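Local structure of putative acyl-CoA N-acyltransferase (Klebsiella pneumoniae subsp. pneumoniae, 3LOD) at residues K94-L99 and T127-Q132. The protein probably transfers an acyl group, most likely from acyl-CoA to an amine, as a putative N-acyltransferase of the GNAT family. Numbering follows the deposited sequence.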
ATOM      1  N   LYS A  94      -9.904  -2.738  -4.372  1.00 25.20           N
ATOM      2  CA  LYS A  94     -10.540  -3.330  -3.218  1.00 25.42           C
ATOM      3  C   LYS A  94      -9.659  -3.145  -1.992  1.00 24.25           C
ATOM      4  O   LYS A  94     -10.137  -2.672  -0.950  1.00 24.26           O
ATOM      5  CB  LYS A  94     -10.867  -4.797  -3.495  1.00 26.08           C
ATOM      6  CG  LYS A  94     -11.560  -5.519  -2.362  1.00 29.25           C
ATOM      7  CD  LYS A  94     -12.524  -6.663  -2.869  1.00 32.92           C
ATOM      8  CE  LYS A  94     -13.163  -7.420  -1.666  1.00 33.67           C
ATOM      9  NZ  LYS A  94     -14.603  -7.836  -1.814  1.00 34.39           N
ATOM     10  N   LEU A  95      -8.372  -3.441  -2.167  1.00 23.01           N
ATOM     11  CA  LEU A  95      -7.346  -3.322  -1.124  1.00 23.09           C
ATOM     12  C   LEU A  95      -7.140  -1.882  -0.646  1.00 23.80           C
ATOM     13  O   LEU A  95      -7.219  -1.587   0.542  1.00 23.53           O
ATOM     14  CB  LEU A  95      -5.999  -3.863  -1.616  1.00 22.11           C
ATOM     15  CG  LEU A  95      -4.772  -3.742  -0.695  1.00 19.73           C
ATOM     16  CD1 LEU A  95      -4.942  -4.498   0.644  1.00 16.56           C
ATOM     17  CD2 LEU A  95      -3.540  -4.280  -1.429  1.00 20.51           C
ATOM     18  N   LEU A  96      -6.842  -1.000  -1.585  1.00 24.19           N
ATOM     19  CA  LEU A  96      -6.766   0.428  -1.304  1.00 24.31           C
ATOM     20  C   LEU A  96      -7.933   0.926  -0.430  1.00 24.01           C
ATOM     21  O   LEU A  96      -7.699   1.572   0.605  1.00 25.42           O
ATOM     22  CB  LEU A  96      -6.691   1.178  -2.632  1.00 24.26           C
ATOM     23  CG  LEU A  96      -6.618   2.692  -2.574  1.00 26.40           C
ATOM     24  CD1 LEU A  96      -5.340   3.092  -1.864  1.00 30.70           C
ATOM     25  CD2 LEU A  96      -6.665   3.305  -3.972  1.00 24.42           C
ATOM     26  N   ALA A  97      -9.175   0.595  -0.782  1.00 22.96           N
ATOM     27  CA  ALA A  97     -10.329   1.060   0.014  1.00 21.89           C
ATOM     28  C   ALA A  97     -10.292   0.500   1.421  1.00 21.43           C
ATOM     29  O   ALA A  97     -10.764   1.113   2.364  1.00 22.02           O
ATOM     30  CB  ALA A  97     -11.598   0.667  -0.638  1.00 20.99           C
ATOM     31  N   ALA A  98      -9.727  -0.690   1.552  1.00 21.23           N
ATOM     32  CA  ALA A  98      -9.730  -1.385   2.818  1.00 20.04           C
ATOM     33  C   ALA A  98      -8.667  -0.790   3.732  1.00 20.18           C
ATOM     34  O   ALA A  98      -8.864  -0.749   4.965  1.00 20.92           O
ATOM     35  CB  ALA A  98      -9.503  -2.854   2.607  1.00 18.99           C
ATOM     36  N   LEU A  99      -7.553  -0.318   3.150  1.00 18.90           N
ATOM     37  CA  LEU A  99      -6.489   0.314   3.926  1.00 18.69           C
ATOM     38  C   LEU A  99      -6.950   1.705   4.389  1.00 19.43           C
ATOM     39  O   LEU A  99      -6.692   2.145   5.518  1.00 18.47           O
ATOM     40  CB  LEU A  99      -5.201   0.432   3.087  1.00 18.78           C
ATOM     41  CG  LEU A  99      -4.425  -0.879   2.828  1.00 16.04           C
ATOM     42  CD1 LEU A  99      -3.540  -0.751   1.603  1.00 14.23           C
ATOM     43  CD2 LEU A  99      -3.579  -1.236   4.020  1.00  5.39           C
ATOM     44  N   THR A 127      -4.429   7.624  -8.878  1.00 30.60           N
ATOM     45  CA  THR A 127      -5.072   8.752  -9.586  1.00 31.89           C
ATOM     46  C   THR A 127      -6.564   8.512  -9.795  1.00 33.79           C
ATOM     47  O   THR A 127      -7.368   9.411  -9.582  1.00 34.13           O
ATOM     48  CB  THR A 127      -4.421   9.012 -10.972  1.00 31.74           C
ATOM     49  OG1 THR A 127      -3.000   8.906 -10.847  1.00 32.69           O
ATOM     50  CG2 THR A 127      -4.786  10.389 -11.538  1.00 27.86           C
ATOM     51  N   ARG A 128      -6.923   7.294 -10.206  1.00 35.75           N
ATOM     52  CA  ARG A 128      -8.322   6.877 -10.370  1.00 37.26           C
ATOM     53  C   ARG A 128      -9.101   6.982  -9.054  1.00 37.79           C
ATOM     54  O   ARG A 128     -10.339   7.005  -9.071  1.00 38.96           O
ATOM     55  CB  ARG A 128      -8.410   5.424 -10.878  1.00 37.94           C
ATOM     56  CG  ARG A 128      -8.579   5.245 -12.390  1.00 38.89           C
ATOM     57  CD  ARG A 128      -8.696   3.761 -12.767  1.00 41.95           C
ATOM     58  NE  ARG A 128      -7.390   3.095 -12.919  1.00 46.83           N
ATOM     59  CZ  ARG A 128      -6.989   1.965 -12.307  1.00 45.72           C
ATOM     60  NH1 ARG A 128      -7.775   1.290 -11.454  1.00 46.36           N
ATOM     61  NH2 ARG A 128      -5.769   1.499 -12.549  1.00 44.01           N
ATOM     62  N   ASN A 129      -8.397   7.049  -7.919  1.00 37.55           N
ATOM     63  CA  ASN A 129      -9.070   7.115  -6.607  1.00 36.78           C
ATOM     64  C   ASN A 129      -8.711   8.315  -5.729  1.00 36.22           C
ATOM     65  O   ASN A 129      -8.680   8.232  -4.496  1.00 37.44           O
ATOM     66  CB  ASN A 129      -8.961   5.788  -5.857  1.00 36.28           C
ATOM     67  CG  ASN A 129      -9.470   4.617  -6.685  1.00 36.97           C
ATOM     68  OD1 ASN A 129      -8.683   3.873  -7.284  1.00 38.89           O
ATOM     69  ND2 ASN A 129     -10.787   4.468  -6.759  1.00 36.47           N
ATOM     70  N   GLY A 130      -8.443   9.433  -6.374  1.00 34.98           N
ATOM     71  CA  GLY A 130      -8.408  10.688  -5.677  1.00 32.49           C
ATOM     72  C   GLY A 130      -7.088  11.096  -5.115  1.00 30.84           C
ATOM     73  O   GLY A 130      -7.024  12.120  -4.473  1.00 31.07           O
ATOM     74  N   TYR A 131      -6.038  10.314  -5.328  1.00 29.80           N
ATOM     75  CA  TYR A 131      -4.704  10.763  -4.918  1.00 29.05           C
ATOM     76  C   TYR A 131      -4.223  11.796  -5.901  1.00 29.28           C
ATOM     77  O   TYR A 131      -4.536  11.685  -7.067  1.00 29.39           O
ATOM     78  CB  TYR A 131      -3.711   9.601  -4.849  1.00 28.84           C
ATOM     79  CG  TYR A 131      -4.022   8.725  -3.693  1.00 27.07           C
ATOM     80  CD1 TYR A 131      -3.308   8.824  -2.490  1.00 27.68           C
ATOM     81  CD2 TYR A 131      -5.077   7.825  -3.760  1.00 27.43           C
ATOM     82  CE1 TYR A 131      -3.642   8.000  -1.347  1.00 24.00           C
ATOM     83  CE2 TYR A 131      -5.414   7.012  -2.653  1.00 26.71           C
ATOM     84  CZ  TYR A 131      -4.696   7.119  -1.458  1.00 25.00           C
ATOM     85  OH  TYR A 131      -5.087   6.319  -0.414  1.00 26.83           O
ATOM     86  N   GLN A 132      -3.472  12.792  -5.439  1.00 29.43           N
ATOM     87  CA  GLN A 132      -2.975  13.839  -6.317  1.00 30.58           C
ATOM     88  C   GLN A 132      -1.494  14.032  -6.127  1.00 30.78           C
ATOM     89  O   GLN A 132      -0.996  13.895  -5.015  1.00 30.50           O
ATOM     90  CB  GLN A 132      -3.654  15.153  -6.000  1.00 31.51           C
ATOM     91  CG  GLN A 132      -5.150  15.081  -5.774  1.00 34.68           C
ATOM     92  CD  GLN A 132      -5.842  16.249  -6.397  1.00 38.15           C
ATOM     93  OE1 GLN A 132      -6.451  17.041  -5.704  1.00 39.09           O
ATOM     94  NE2 GLN A 132      -5.717  16.391  -7.714  1.00 40.95           N
TER
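The hydroxyl of Tyr131 reaches back to helix 91-104, where its OH is hydrogen-bonded to the carboxylate oxygen OE2 of Glu100 and also lies 3.5 Å from Leu96 CD1. Tyrosine suits this buried place because its aromatic ring packs among apolar side chains, Leu111 and Leu113 of strand 110-116 and Met149 of strand 146-152, while its polar end still finds a partner. The side chains of Leu96 and Tyr131 run antiparallel alongside each other, and Leu96 CD1 approaches the hydroxyl end of the ring obliquely, 4.0 Å from Tyr131 CE2. With chi1 at 179°, Leu96 extends from its helix with CG trans to the backbone nitrogen. Its CD1 lies mainly against the tyrosine, whereas Leu96 CD2 packs 3.9 Å from Asn129 CB while also nearing the ring. Between Asn129 and Tyr131, Gly130 is the C-prime residue of the Schellman motif that ends helix 120-128; lacking CB, it adopts the positive phi (90°) without steric conflict. Met77 of strand 74-82 touches both Leu96 and Tyr131, joining the contact to the central sheet of the GNAT fold. No hydrogen bond links the two segments, so their own cohesion is essentially van der Waals, with the Tyr131–Glu100 bond adding a polar tie just beyond.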